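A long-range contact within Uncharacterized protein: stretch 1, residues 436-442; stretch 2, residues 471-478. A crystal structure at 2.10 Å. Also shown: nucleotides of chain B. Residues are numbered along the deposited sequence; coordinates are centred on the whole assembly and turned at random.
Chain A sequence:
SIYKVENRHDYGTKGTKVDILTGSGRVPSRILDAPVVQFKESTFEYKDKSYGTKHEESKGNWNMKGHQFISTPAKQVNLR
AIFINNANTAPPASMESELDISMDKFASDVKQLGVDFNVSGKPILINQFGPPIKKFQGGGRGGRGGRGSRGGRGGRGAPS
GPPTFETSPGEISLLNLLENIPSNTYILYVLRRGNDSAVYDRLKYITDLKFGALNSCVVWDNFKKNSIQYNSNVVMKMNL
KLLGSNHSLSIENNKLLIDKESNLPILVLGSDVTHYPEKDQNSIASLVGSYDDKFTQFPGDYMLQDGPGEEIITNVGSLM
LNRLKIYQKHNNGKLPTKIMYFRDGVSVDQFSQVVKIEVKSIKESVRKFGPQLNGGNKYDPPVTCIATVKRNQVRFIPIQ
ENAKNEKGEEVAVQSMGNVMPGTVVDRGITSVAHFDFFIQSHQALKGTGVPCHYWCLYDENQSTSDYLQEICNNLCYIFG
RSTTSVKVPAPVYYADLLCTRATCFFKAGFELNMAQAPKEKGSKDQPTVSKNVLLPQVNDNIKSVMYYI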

ATOM      1  N   ASP A 436      -7.923 -21.909   2.755  1.00 27.86           N
ATOM      2  CA  ASP A 436      -6.639 -21.226   2.694  1.00 27.16           C
ATOM      3  C   ASP A 436      -5.837 -21.658   1.469  1.00 26.65           C
ATOM      4  O   ASP A 436      -6.088 -22.699   0.847  1.00 20.09           O
ATOM      5  CB  ASP A 436      -5.823 -21.431   3.988  1.00 20.97           C
ATOM      6  CG  ASP A 436      -5.281 -22.852   4.133  1.00 29.79           C
ATOM      7  OD1 ASP A 436      -6.017 -23.819   3.860  1.00 27.32           O
ATOM      8  OD2 ASP A 436      -4.110 -22.998   4.537  1.00 30.13           O
ATOM      9  N   PHE A 437      -4.888 -20.804   1.098  1.00 25.06           N
ATOM     10  CA  PHE A 437      -4.014 -21.075  -0.035  1.00 24.14           C
ATOM     11  C   PHE A 437      -2.783 -20.194   0.106  1.00 22.73           C
ATOM     12  O   PHE A 437      -2.810 -19.163   0.780  1.00 22.67           O
ATOM     13  CB  PHE A 437      -4.719 -20.848  -1.383  1.00 20.23           C
ATOM     14  CG  PHE A 437      -5.405 -19.523  -1.509  1.00 22.53           C
ATOM     15  CD1 PHE A 437      -4.702 -18.395  -1.899  1.00 21.47           C
ATOM     16  CD2 PHE A 437      -6.763 -19.408  -1.256  1.00 23.23           C
ATOM     17  CE1 PHE A 437      -5.332 -17.177  -2.021  1.00 22.30           C
ATOM     18  CE2 PHE A 437      -7.409 -18.183  -1.376  1.00 27.15           C
ATOM     19  CZ  PHE A 437      -6.690 -17.063  -1.755  1.00 25.50           C
ATOM     20  N   PHE A 438      -1.692 -20.644  -0.498  1.00 22.63           N
ATOM     21  CA  PHE A 438      -0.472 -19.857  -0.587  1.00 23.22           C
ATOM     22  C   PHE A 438      -0.352 -19.305  -1.995  1.00 23.39           C
ATOM     23  O   PHE A 438      -0.676 -19.995  -2.966  1.00 19.35           O
ATOM     24  CB  PHE A 438       0.778 -20.695  -0.298  1.00 22.37           C
ATOM     25  CG  PHE A 438       0.890 -21.191   1.110  1.00 22.44           C
ATOM     26  CD1 PHE A 438       0.248 -22.356   1.503  1.00 20.89           C
ATOM     27  CD2 PHE A 438       1.695 -20.523   2.028  1.00 23.99           C
ATOM     28  CE1 PHE A 438       0.373 -22.833   2.790  1.00 24.51           C
ATOM     29  CE2 PHE A 438       1.834 -20.999   3.324  1.00 26.78           C
ATOM     30  CZ  PHE A 438       1.177 -22.154   3.707  1.00 25.31           C
ATOM     31  N   ILE A 439       0.136 -18.074  -2.111  1.00 21.00           N
ATOM     32  CA  ILE A 439       0.579 -17.557  -3.404  1.00 26.50           C
ATOM     33  C   ILE A 439       1.912 -16.860  -3.191  1.00 25.92           C
ATOM     34  O   ILE A 439       2.061 -16.050  -2.273  1.00 20.68           O
ATOM     35  CB  ILE A 439      -0.425 -16.592  -4.063  1.00 22.66           C
ATOM     36  CG1 ILE A 439      -1.820 -17.207  -4.171  1.00 26.14           C
ATOM     37  CG2 ILE A 439       0.050 -16.240  -5.451  1.00 20.94           C
ATOM     38  CD1 ILE A 439      -2.886 -16.259  -4.786  1.00 19.36           C
ATOM     39  N   GLN A 440       2.886 -17.193  -4.013  1.00 23.39           N
ATOM     40  CA  GLN A 440       4.143 -16.459  -4.050  1.00 26.74           C
ATOM     41  C   GLN A 440       4.036 -15.602  -5.299  1.00 24.48           C
ATOM     42  O   GLN A 440       4.249 -16.082  -6.406  1.00 25.40           O
ATOM     43  CB  GLN A 440       5.341 -17.407  -4.072  1.00 22.40           C
ATOM     44  CG  GLN A 440       6.681 -16.730  -3.995  1.00 24.07           C
ATOM     45  CD  GLN A 440       7.759 -17.694  -3.532  1.00 28.91           C
ATOM     46  OE1 GLN A 440       7.483 -18.611  -2.752  1.00 30.95           O
ATOM     47  NE2 GLN A 440       8.980 -17.510  -4.026  1.00 27.25           N
ATOM     48  N   SER A 441       3.642 -14.345  -5.117  1.00 24.06           N
ATOM     49  CA  SER A 441       3.234 -13.510  -6.237  1.00 23.80           C
ATOM     50  C   SER A 441       4.391 -12.735  -6.851  1.00 23.68           C
ATOM     51  O   SER A 441       4.261 -12.241  -7.974  1.00 25.31           O
ATOM     52  CB  SER A 441       2.144 -12.538  -5.766  1.00 22.60           C
ATOM     53  OG  SER A 441       2.550 -11.968  -4.517  1.00 27.05           O
ATOM     54  N   HIS A 442       5.522 -12.666  -6.164  1.00 25.43           N
ATOM     55  CA  HIS A 442       6.615 -11.763  -6.479  1.00 25.77           C
ATOM     56  C   HIS A 442       7.846 -12.519  -6.965  1.00 18.21           C
ATOM     57  O   HIS A 442       8.025 -13.716  -6.705  1.00 21.46           O
ATOM     58  CB  HIS A 442       6.988 -10.948  -5.244  1.00 19.03           C
ATOM     59  CG  HIS A 442       7.388 -11.793  -4.076  1.00 25.45           C
ATOM     60  ND1 HIS A 442       6.490 -12.582  -3.388  1.00 28.66           N
ATOM     61  CD2 HIS A 442       8.587 -11.976  -3.474  1.00 21.46           C
ATOM     62  CE1 HIS A 442       7.122 -13.217  -2.416  1.00 24.94           C
ATOM     63  NE2 HIS A 442       8.396 -12.872  -2.451  1.00 23.43           N
ATOM     64  N   ILE A 471      -7.835 -12.808  -8.043  1.00 22.04           N
ATOM     65  CA  ILE A 471      -7.918 -11.481  -7.434  1.00 27.05           C
ATOM     66  C   ILE A 471      -6.688 -11.193  -6.581  1.00 27.53           C
ATOM     67  O   ILE A 471      -6.061 -10.132  -6.698  1.00 25.64           O
ATOM     68  CB  ILE A 471      -9.199 -11.381  -6.592  1.00 29.48           C
ATOM     69  CG1 ILE A 471     -10.400 -11.151  -7.486  1.00 34.20           C
ATOM     70  CG2 ILE A 471      -9.075 -10.321  -5.508  1.00 35.10           C
ATOM     71  CD1 ILE A 471     -11.574 -10.873  -6.659  1.00 49.26           C
ATOM     72  N   CYS A 472      -6.373 -12.105  -5.663  1.00 20.32           N
ATOM     73  CA  CYS A 472      -5.220 -11.913  -4.792  1.00 19.76           C
ATOM     74  C   CYS A 472      -3.964 -11.708  -5.612  1.00 22.15           C
ATOM     75  O   CYS A 472      -3.219 -10.742  -5.401  1.00 21.88           O
ATOM     76  CB  CYS A 472      -5.066 -13.114  -3.870  1.00 25.26           C
ATOM     77  SG  CYS A 472      -6.327 -13.118  -2.587  1.00 28.26           S
ATOM     78  N   ASN A 473      -3.733 -12.595  -6.581  1.00 21.01           N
ATOM     79  CA  ASN A 473      -2.550 -12.470  -7.415  1.00 24.19           C
ATOM     80  C   ASN A 473      -2.583 -11.172  -8.213  1.00 23.41           C
ATOM     81  O   ASN A 473      -1.596 -10.434  -8.238  1.00 23.96           O
ATOM     82  CB  ASN A 473      -2.415 -13.674  -8.344  1.00 21.99           C
ATOM     83  CG  ASN A 473      -1.112 -13.649  -9.117  1.00 24.76           C
ATOM     84  OD1 ASN A 473      -0.035 -13.542  -8.525  1.00 26.58           O
ATOM     85  ND2 ASN A 473      -1.200 -13.695 -10.438  1.00 25.73           N
ATOM     86  N   ASN A 474      -3.719 -10.872  -8.867  1.00 23.41           N
ATOM     87  CA  ASN A 474      -3.827  -9.648  -9.659  1.00 23.17           C
ATOM     88  C   ASN A 474      -3.555  -8.410  -8.815  1.00 28.07           C
ATOM     89  O   ASN A 474      -2.892  -7.466  -9.267  1.00 22.54           O
ATOM     90  CB  ASN A 474      -5.222  -9.529 -10.288  1.00 30.33           C
ATOM     91  CG  ASN A 474      -5.379 -10.377 -11.529  1.00 31.94           C
ATOM     92  OD1 ASN A 474      -4.501 -11.159 -11.877  1.00 30.40           O
ATOM     93  ND2 ASN A 474      -6.507 -10.227 -12.197  1.00 39.59           N
ATOM     94  N   LEU A 475      -4.083  -8.383  -7.596  1.00 23.96           N
ATOM     95  CA  LEU A 475      -3.925  -7.193  -6.780  1.00 23.29           C
ATOM     96  C   LEU A 475      -2.482  -6.963  -6.355  1.00 20.70           C
ATOM     97  O   LEU A 475      -2.166  -5.875  -5.870  1.00 21.85           O
ATOM     98  CB  LEU A 475      -4.834  -7.277  -5.560  1.00 24.75           C
ATOM     99  CG  LEU A 475      -6.304  -6.970  -5.833  1.00 22.20           C
ATOM    100  CD1 LEU A 475      -7.130  -7.269  -4.607  1.00 21.45           C
ATOM    101  CD2 LEU A 475      -6.436  -5.526  -6.225  1.00 27.58           C
ATOM    102  N   CYS A 476      -1.610  -7.954  -6.535  1.00 22.61           N
ATOM    103  CA  CYS A 476      -0.185  -7.784  -6.281  1.00 21.78           C
ATOM    104  C   CYS A 476       0.509  -6.966  -7.358  1.00 24.71           C
ATOM    105  O   CYS A 476       1.617  -6.478  -7.122  1.00 26.85           O
ATOM    106  CB  CYS A 476       0.474  -9.156  -6.151  1.00 18.81           C
ATOM    107  SG  CYS A 476      -0.063 -10.029  -4.645  1.00 21.56           S
ATOM    108  N   TYR A 477      -0.128  -6.767  -8.503  1.00 24.74           N
ATOM    109  CA  TYR A 477       0.470  -6.057  -9.619  1.00 20.57           C
ATOM    110  C   TYR A 477       0.095  -4.580  -9.669  1.00 22.26           C
ATOM    111  O   TYR A 477       0.498  -3.896 -10.606  1.00 28.21           O
ATOM    112  CB  TYR A 477       0.072  -6.734 -10.941  1.00 22.83           C
ATOM    113  CG  TYR A 477       0.771  -8.051 -11.190  1.00 23.72           C
ATOM    114  CD1 TYR A 477       0.481  -9.181 -10.412  1.00 21.00           C
ATOM    115  CD2 TYR A 477       1.723  -8.170 -12.196  1.00 23.59           C
ATOM    116  CE1 TYR A 477       1.113 -10.386 -10.639  1.00 22.22           C
ATOM    117  CE2 TYR A 477       2.364  -9.375 -12.434  1.00 19.96           C
ATOM    118  CZ  TYR A 477       2.049 -10.474 -11.652  1.00 25.07           C
ATOM    119  OH  TYR A 477       2.688 -11.654 -11.885  1.00 25.68           O
ATOM    120  N   ILE A 478      -0.655  -4.059  -8.696  1.00 23.43           N
ATOM    121  CA  ILE A 478      -0.982  -2.641  -8.743  1.00 26.42           C
ATOM    122  C   ILE A 478      -0.552  -1.939  -7.463  1.00 24.49           C
ATOM    123  O   ILE A 478      -1.267  -1.079  -6.942  1.00 31.43           O
ATOM    124  CB  ILE A 478      -2.479  -2.408  -9.017  1.00 35.73           C
ATOM    125  CG1 ILE A 478      -3.346  -3.244  -8.092  1.00 39.94           C
ATOM    126  CG2 ILE A 478      -2.808  -2.712 -10.468  1.00 47.43           C
ATOM    127  CD1 ILE A 478      -4.793  -3.095  -8.389  1.00 46.78           C
TER
ATOM    128  P     A B   5       8.100  -6.725  -1.777  1.00 21.39           P
ATOM    129  OP1   A B   5       6.875  -7.562  -1.916  1.00 22.60           O
ATOM    130  OP2   A B   5       8.241  -5.752  -0.674  1.00 24.23           O
ATOM    131  O5'   A B   5       9.328  -7.725  -1.789  1.00 20.46           O
ATOM    132  C5'   A B   5       9.430  -8.708  -2.804  1.00 21.89           C
ATOM    133  C4'   A B   5      10.833  -9.246  -2.903  1.00 20.39           C
ATOM    134  O4'   A B   5      11.737  -8.177  -3.272  1.00 25.65           O
ATOM    135  C3'   A B   5      11.407  -9.797  -1.607  1.00 15.95           C
ATOM    136  O3'   A B   5      11.018 -11.137  -1.407  1.00 19.56           O
ATOM    137  C2'   A B   5      12.909  -9.624  -1.800  1.00 23.58           C
ATOM    138  O2'   A B   5      13.430 -10.657  -2.620  1.00 26.98           O
ATOM    139  C1'   A B   5      12.968  -8.330  -2.607  1.00 26.39           C
ATOM    140  N9    A B   5      13.176  -7.159  -1.751  1.00 34.23           N
ATOM    141  C8    A B   5      12.249  -6.411  -1.066  1.00 29.59           C
ATOM    142  N7    A B   5      12.796  -5.424  -0.396  1.00 36.78           N
ATOM    143  C5    A B   5      14.153  -5.548  -0.664  1.00 43.74           C
ATOM    144  C6    A B   5      15.259  -4.800  -0.251  1.00 58.18           C
ATOM    145  N6    A B   5      15.140  -3.748   0.559  1.00 58.55           N
ATOM    146  N1    A B   5      16.480  -5.192  -0.706  1.00 70.29           N
ATOM    147  C2    A B   5      16.566  -6.263  -1.521  1.00 67.86           C
ATOM    148  N3    A B   5      15.587  -7.044  -1.983  1.00 50.54           N
ATOM    149  C4    A B   5      14.406  -6.618  -1.499  1.00 40.70           C
ATOM    150  P     A B   6      10.630 -11.673   0.048  1.00 27.46           P
ATOM    151  OP1   A B   6      10.048 -13.028  -0.223  1.00 28.00           O
ATOM    152  OP2   A B   6       9.901 -10.648   0.823  1.00 34.47           O
ATOM    153  O5'   A B   6      12.023 -11.816   0.791  1.00 28.86           O
ATOM    154  C5'   A B   6      12.932 -12.824   0.416  1.00 28.57           C
ATOM    155  C4'   A B   6      14.267 -12.561   1.036  1.00 35.80           C
ATOM    156  O4'   A B   6      14.760 -11.279   0.573  1.00 30.92           O
ATOM    157  C3'   A B   6      14.281 -12.438   2.553  1.00 43.00           C
ATOM    158  O3'   A B   6      14.318 -13.700   3.201  1.00 54.65           O
ATOM    159  C2'   A B   6      15.528 -11.611   2.790  1.00 42.34           C
ATOM    160  O2'   A B   6      16.668 -12.448   2.638  1.00 45.84           O
ATOM    161  C1'   A B   6      15.468 -10.639   1.602  1.00 39.82           C
ATOM    162  N9    A B   6      14.728  -9.407   1.918  1.00 39.65           N
ATOM    163  C8    A B   6      13.369  -9.221   1.848  1.00 35.22           C
ATOM    164  N7    A B   6      12.966  -8.019   2.177  1.00 36.06           N
ATOM    165  C5    A B   6      14.151  -7.372   2.486  1.00 44.64           C
ATOM    166  C6    A B   6      14.396  -6.064   2.911  1.00 55.04           C
ATOM    167  N6    A B   6      13.417  -5.171   3.094  1.00 54.65           N
ATOM    168  N1    A B   6      15.689  -5.723   3.132  1.00 65.66           N
ATOM    169  C2    A B   6      16.650  -6.646   2.935  1.00 66.53           C
ATOM    170  N3    A B   6      16.542  -7.916   2.530  1.00 55.52           N
ATOM    171  C4    A B   6      15.248  -8.208   2.327  1.00 46.13           C
HETATM  172  O   HOH W   1       2.430 -13.281  -9.659  1.00 22.62           O

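Residues 436-440 form the end of a β-strand that begins earlier in the chain, and residues 471-475 belong to a helix that likewise begins before the stretch. The two elements run in nearly the same direction: their N-to-C axes differ by 24° and approach to 9.6 Å, a spacing that leaves room for side chains between the backbones. The backbones come nearest just past the strand, where the CA atoms of Ser441 and Asn473 are 6.0 Å apart. No clear direct hydrogen bond crosses the interface, and 258 Å² of surface is buried, summed over both sides.

The helical stretch is held by its own backbone bonds. Leu475 N donates to Ile471 O at 2.8 Å, the i to i-4 pattern of an α-helix. The next such bond, Cys476 N to Cys472 O, is weak at 3.4 Å, while Cys476 N also reaches Asn473 O at 3.0 Å and Tyr477 N reaches Asn474 O at 3.0 Å.

Alternation along the strand sets which side chains can meet the helix. The CA-to-CB bonds of Phe437 and Ile439 point toward it, whereas that of Gln440 points away and the side chains of Asp436 and Phe438 remain more than 10 Å from it. Ser441, in the loop that follows, again points toward the second stretch.

Cys472 meets both Phe437 and Ile439. Its SG lies 4.0 Å from Phe437 CZ and 5.3 Å from the ring centroid, 89° off the ring normal, so the sulfur sits at the ring edge, near its plane. There it faces the C-H rim, whose slight positive charge suits a polarizable sulfur. Ile439 CD1 packs 3.9 Å from Cys472 CB, an apolar contact made by the extended arm of the isoleucine (chi1 m, chi2 t).

Farther along, the contacts become more polar. Asn473 starts out sideways, but its t rotamer brings the side-chain end nearer the first stretch: OD1 is 4.1 Å from Ile439 CG2 and 3.7 Å from Ser441 CB. Ser441, which has the largest covered area of any residue here, also places OG 3.3 Å from Cys476 SG; its hydroxyl is hydrogen-bonded elsewhere in the structure.

Water supplies the clear polar link. Water 1 donates to Ser441 O and to Asn473 OD1, each 2.7 Å from its oxygen, and accepts from Tyr477 OH at 2.8 Å. The direct separation of Ser441 O and Tyr477 OH is 4.3 Å, too long for a hydrogen bond, so the water bridges the gap while using both its protons and accepting a third.

His442 turns its side-chain end away from the helix and serves the nucleic acid instead. Its NE2 donates to OP1 of A6 at 2.8 Å with an N-H...acceptor angle of 149°, and the phosphate oxygen lies near the plane of the imidazole, as expected for an in-plane N-H donor.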